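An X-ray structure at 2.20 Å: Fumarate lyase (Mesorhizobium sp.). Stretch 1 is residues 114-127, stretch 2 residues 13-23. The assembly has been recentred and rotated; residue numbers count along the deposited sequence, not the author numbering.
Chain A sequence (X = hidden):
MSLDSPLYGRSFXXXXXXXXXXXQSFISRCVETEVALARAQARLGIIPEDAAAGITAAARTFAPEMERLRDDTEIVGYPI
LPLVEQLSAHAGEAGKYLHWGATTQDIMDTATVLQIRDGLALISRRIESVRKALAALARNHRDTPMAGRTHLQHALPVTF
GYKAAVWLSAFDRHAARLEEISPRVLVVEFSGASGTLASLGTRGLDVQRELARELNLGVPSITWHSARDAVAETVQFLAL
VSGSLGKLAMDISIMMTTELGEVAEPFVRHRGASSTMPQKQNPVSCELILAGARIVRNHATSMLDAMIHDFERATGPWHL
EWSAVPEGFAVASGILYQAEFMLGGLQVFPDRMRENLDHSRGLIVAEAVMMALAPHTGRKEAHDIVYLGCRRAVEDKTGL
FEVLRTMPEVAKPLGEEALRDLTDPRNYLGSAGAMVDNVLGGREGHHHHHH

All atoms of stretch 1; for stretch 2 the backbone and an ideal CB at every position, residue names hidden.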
# COMPACT_ATOMS: atom_id res chain seq x y z
N LEU A 114 2.49 -2.59 27.55
CA LEU A 114 3.59 -2.17 28.42
C LEU A 114 4.83 -1.76 27.61
O LEU A 114 5.51 -0.78 27.95
CB LEU A 114 3.94 -3.27 29.44
CG LEU A 114 2.82 -3.57 30.45
CD1 LEU A 114 3.11 -4.87 31.19
CD2 LEU A 114 2.65 -2.42 31.40
N GLN A 115 5.16 -2.53 26.57
CA GLN A 115 6.23 -2.16 25.67
C GLN A 115 5.90 -0.86 24.92
O GLN A 115 6.74 0.04 24.86
CB GLN A 115 6.43 -3.30 24.69
CG GLN A 115 7.05 -4.59 25.29
CD GLN A 115 7.07 -5.72 24.27
OE1 GLN A 115 6.09 -5.93 23.57
NE2 GLN A 115 8.19 -6.40 24.14
N ILE A 116 4.70 -0.75 24.35
CA ILE A 116 4.24 0.51 23.71
C ILE A 116 4.41 1.76 24.62
O ILE A 116 4.78 2.83 24.13
CB ILE A 116 2.78 0.39 23.16
CG1 ILE A 116 2.72 -0.67 22.01
CG2 ILE A 116 2.27 1.70 22.62
CD1 ILE A 116 1.29 -1.02 21.53
N ARG A 117 4.13 1.62 25.92
CA ARG A 117 4.43 2.70 26.86
C ARG A 117 5.90 3.11 26.83
O ARG A 117 6.23 4.31 26.73
CB ARG A 117 4.01 2.32 28.28
CG ARG A 117 4.19 3.50 29.22
CD ARG A 117 3.26 3.44 30.40
NE ARG A 117 3.52 2.25 31.19
CZ ARG A 117 2.81 1.91 32.26
NH1 ARG A 117 1.81 2.68 32.65
NH2 ARG A 117 3.10 0.80 32.91
N ASP A 118 6.81 2.13 26.94
CA ASP A 118 8.24 2.42 26.78
C ASP A 118 8.59 2.91 25.36
O ASP A 118 9.37 3.82 25.21
CB ASP A 118 9.10 1.19 27.13
CG ASP A 118 8.93 0.73 28.60
OD1 ASP A 118 8.27 1.45 29.40
OD2 ASP A 118 9.45 -0.37 28.94
N GLY A 119 8.03 2.26 24.33
CA GLY A 119 8.23 2.69 22.93
C GLY A 119 7.84 4.16 22.71
O GLY A 119 8.54 4.90 22.05
N LEU A 120 6.71 4.56 23.26
CA LEU A 120 6.23 5.91 23.07
C LEU A 120 7.09 6.94 23.85
O LEU A 120 7.21 8.08 23.40
CB LEU A 120 4.74 6.04 23.44
CG LEU A 120 3.72 5.57 22.39
CD1 LEU A 120 2.34 5.69 23.00
CD2 LEU A 120 3.80 6.41 21.11
N ALA A 121 7.67 6.54 24.98
CA ALA A 121 8.56 7.47 25.72
C ALA A 121 9.84 7.71 24.94
O ALA A 121 10.36 8.84 24.92
CB ALA A 121 8.86 6.97 27.18
N LEU A 122 10.33 6.67 24.28
CA LEU A 122 11.51 6.80 23.45
C LEU A 122 11.22 7.61 22.17
O LEU A 122 12.02 8.46 21.77
CB LEU A 122 12.10 5.41 23.13
CG LEU A 122 13.27 5.36 22.15
CD1 LEU A 122 14.43 6.34 22.60
CD2 LEU A 122 13.77 3.90 22.05
N ILE A 123 10.08 7.34 21.52
CA ILE A 123 9.64 8.18 20.40
C ILE A 123 9.51 9.67 20.81
O ILE A 123 9.99 10.55 20.11
CB ILE A 123 8.29 7.68 19.81
CG1 ILE A 123 8.46 6.30 19.15
CG2 ILE A 123 7.70 8.71 18.85
CD1 ILE A 123 9.46 6.24 17.98
N SER A 124 8.87 9.93 21.94
CA SER A 124 8.69 11.30 22.40
C SER A 124 10.04 12.02 22.60
O SER A 124 10.21 13.18 22.20
CB SER A 124 7.86 11.29 23.69
OG SER A 124 7.80 12.58 24.25
N ARG A 125 10.98 11.32 23.23
CA ARG A 125 12.34 11.77 23.47
C ARG A 125 13.05 12.14 22.13
O ARG A 125 13.72 13.15 22.02
CB ARG A 125 13.06 10.59 24.13
CG ARG A 125 14.06 10.89 25.14
CD ARG A 125 15.42 10.45 24.62
NE ARG A 125 15.79 9.03 24.75
CZ ARG A 125 16.74 8.50 23.98
NH1 ARG A 125 17.36 9.29 23.11
NH2 ARG A 125 17.12 7.24 24.09
N ARG A 126 12.89 11.31 21.11
CA ARG A 126 13.52 11.59 19.82
C ARG A 126 12.84 12.76 19.08
O ARG A 126 13.50 13.59 18.44
CB ARG A 126 13.58 10.33 18.95
CG ARG A 126 14.16 9.10 19.63
CD ARG A 126 14.94 8.35 18.60
NE ARG A 126 15.58 7.14 19.09
CZ ARG A 126 16.80 7.09 19.63
NH1 ARG A 126 17.51 8.19 19.79
NH2 ARG A 126 17.27 5.94 20.05
N ILE A 127 11.53 12.85 19.20
CA ILE A 127 10.79 13.98 18.64
C ILE A 127 11.21 15.31 19.33
O ILE A 127 11.41 16.32 18.67
CB ILE A 127 9.25 13.75 18.72
CG1 ILE A 127 8.78 12.66 17.72
CG2 ILE A 127 8.48 15.10 18.56
CD1 ILE A 127 7.19 12.46 17.71
N UNK A 13 16.95 0.80 11.55
CA UNK A 13 16.25 0.34 12.78
C UNK A 13 17.04 0.67 14.07
O UNK A 13 18.28 0.62 14.10
CB UNK A 13 16.01 -1.17 12.71
N UNK A 14 16.31 1.04 15.13
CA UNK A 14 16.92 1.46 16.41
C UNK A 14 17.12 0.24 17.31
O UNK A 14 16.17 -0.48 17.61
CB UNK A 14 16.05 2.50 17.12
N UNK A 15 18.37 0.01 17.72
CA UNK A 15 18.74 -1.11 18.60
C UNK A 15 18.07 -1.07 19.98
O UNK A 15 17.65 -2.11 20.49
CB UNK A 15 20.26 -1.13 18.79
N UNK A 16 17.95 0.12 20.56
CA UNK A 16 17.19 0.30 21.80
C UNK A 16 15.72 -0.13 21.66
O UNK A 16 15.14 -0.76 22.56
CB UNK A 16 17.26 1.76 22.24
N UNK A 17 15.15 0.17 20.50
CA UNK A 17 13.79 -0.16 20.21
C UNK A 17 13.67 -1.66 19.88
O UNK A 17 12.71 -2.30 20.25
CB UNK A 17 13.27 0.70 19.06
N UNK A 18 14.69 -2.23 19.26
CA UNK A 18 14.80 -3.68 19.17
C UNK A 18 14.99 -4.42 20.53
O UNK A 18 14.44 -5.52 20.73
CB UNK A 18 15.98 -4.01 18.25
N UNK A 19 15.75 -3.85 21.46
CA UNK A 19 15.87 -4.48 22.78
C UNK A 19 14.52 -4.47 23.48
O UNK A 19 14.08 -5.48 24.00
CB UNK A 19 16.92 -3.77 23.63
N UNK A 20 13.86 -3.32 23.45
CA UNK A 20 12.50 -3.20 23.91
C UNK A 20 11.47 -4.24 23.41
O UNK A 20 10.62 -4.68 24.18
CB UNK A 20 12.01 -1.80 23.52
N UNK A 21 11.53 -4.64 22.15
CA UNK A 21 10.57 -5.61 21.61
C UNK A 21 11.15 -7.03 21.47
O UNK A 21 10.55 -7.90 20.82
CB UNK A 21 10.07 -5.13 20.24
N UNK A 22 12.31 -7.26 22.07
CA UNK A 22 12.95 -8.57 22.08
C UNK A 22 12.09 -9.58 22.85
O UNK A 22 11.21 -9.21 23.63
CB UNK A 22 14.35 -8.48 22.70
N UNK A 23 12.37 -10.85 22.65
CA UNK A 23 11.64 -11.91 23.34
C UNK A 23 11.75 -11.79 24.86
O UNK A 23 10.75 -11.91 25.59
CB UNK A 23 12.16 -13.28 22.89

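Stretch 1 is helical throughout, and the short helix 15-20 runs nearly antiparallel to it, at 168°.

Position 13 has extended backbone angles and an ideal CB with nothing of stretch 1 within 5.5 Å. Many residues would suit. It is Ala-13.

Position 14 is still extended and sits just before the helix, so a capping residue such as Asp, Asn, Ser or Thr fits. Its CB points toward stretch 1, 4.7 Å from Arg-126 NH2, which favours an acid. It is Asp-14. OD1 caps the helix, accepting weakly from the backbone N of residue 16 at 3.0 Å. OD2 takes a salt bridge from Arg-126 NH2 at 2.7 Å, near the guanidinium plane.

Position 15 begins the helix and points sideways, without contact. Polar residues suit the first turn. It is Asp-15, whose OD1 forms a salt bridge with NH1 of residue 18 at 2.9 Å.

Position 16 points toward stretch 1, with its ideal CB 4.1 Å from Leu-122 CD2 and two arginines beyond. An acid could answer their charge; a long aliphatic chain could also pack here. It is Lys-16. Its CD lies 4.0 Å from Arg-125 NH2, and the chain carries its amine past the guanidinium groups.

Position 17 points sideways. Gly-119 has no side chain, and Leu-122 and Ile-123 offer apolar surface, so a long, flexible apolar residue such as Met fits; a shorter branched one such as Leu could also pack against Leu-122. It is Met-17. Its CE reaches Gly-119 O at 3.3 Å, Leu-122 CD2 at 3.7 Å and Ile-123 CD1 at 3.9 Å.

Positions 18 and 19 are out of reach of stretch 1. Polar, helix-compatible residues suit both. They are Arg-18, paired with Asp-15, and Glu-19.

Position 20 points sideways. A branched or long apolar residue could extend to Gly-119. It is Leu-20. Its CD2 approaches Gly-119 N at 3.4 Å, and its CD1 packs on Asp-118 CB at 3.6 Å. Its O accepts a weak hydrogen bond from Gln-115 NE2 at 3.0 Å.

Position 21 leaves helical angles. Its ideal CB is 4.5 Å from Gln-115 NE2, with space running along Gln-115 toward Ile-116; a large apolar or aromatic residue suits. It is Phe-21, with CD1 3.6 Å from Gln-115 OE1. A water links its O to Gln-115 NE2.

Position 22, extended and facing away, precedes another helix, so Ser, Thr, Asp or Asn fits. Ser-22 caps it.

Position 23 is helical and faces away; a small residue suffices. It is Ala-23.

Stretch 2 (13-23) ADDKMRELFSA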
# COMPACT_ATOMS: atom_id res chain seq x y z
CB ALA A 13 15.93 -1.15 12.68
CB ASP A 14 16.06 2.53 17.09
CG ASP A 14 16.61 2.99 18.47
OD1 ASP A 14 17.74 2.59 18.85
OD2 ASP A 14 15.89 3.75 19.17
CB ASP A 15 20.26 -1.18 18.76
CG ASP A 15 20.95 -1.80 17.55
OD1 ASP A 15 20.26 -2.12 16.55
OD2 ASP A 15 22.18 -1.99 17.62
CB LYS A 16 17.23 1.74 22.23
CG LYS A 16 18.58 2.18 22.73
CD LYS A 16 18.48 3.59 23.26
CE LYS A 16 19.78 4.03 23.92
NZ LYS A 16 20.87 4.20 22.90
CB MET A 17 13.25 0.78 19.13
CG MET A 17 11.77 0.94 19.10
SD MET A 17 10.96 1.54 20.55
CE MET A 17 10.69 3.27 20.12
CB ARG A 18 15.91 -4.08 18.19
CG ARG A 18 15.60 -3.66 16.75
CD ARG A 18 16.82 -3.73 15.84
NE ARG A 18 17.19 -5.11 15.52
CZ ARG A 18 18.39 -5.64 15.71
NH1 ARG A 18 19.38 -4.89 16.22
NH2 ARG A 18 18.63 -6.91 15.40
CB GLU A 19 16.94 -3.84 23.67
CG GLU A 19 17.18 -4.67 24.97
CD GLU A 19 18.37 -4.20 25.82
OE1 GLU A 19 19.49 -4.75 25.64
OE2 GLU A 19 18.20 -3.27 26.65
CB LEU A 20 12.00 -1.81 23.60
CG LEU A 20 10.54 -1.63 23.97
CD1 LEU A 20 10.33 -1.77 25.50
CD2 LEU A 20 10.06 -0.29 23.42
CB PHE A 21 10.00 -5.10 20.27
CG PHE A 21 8.95 -4.03 20.43
CD1 PHE A 21 7.61 -4.39 20.74
CD2 PHE A 21 9.28 -2.69 20.36
CE1 PHE A 21 6.63 -3.41 20.92
CE2 PHE A 21 8.29 -1.69 20.56
CZ PHE A 21 6.97 -2.05 20.84
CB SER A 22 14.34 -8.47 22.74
OG SER A 22 14.22 -8.15 24.11
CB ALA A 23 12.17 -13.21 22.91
O HOH W 1 8.25 -8.50 21.68
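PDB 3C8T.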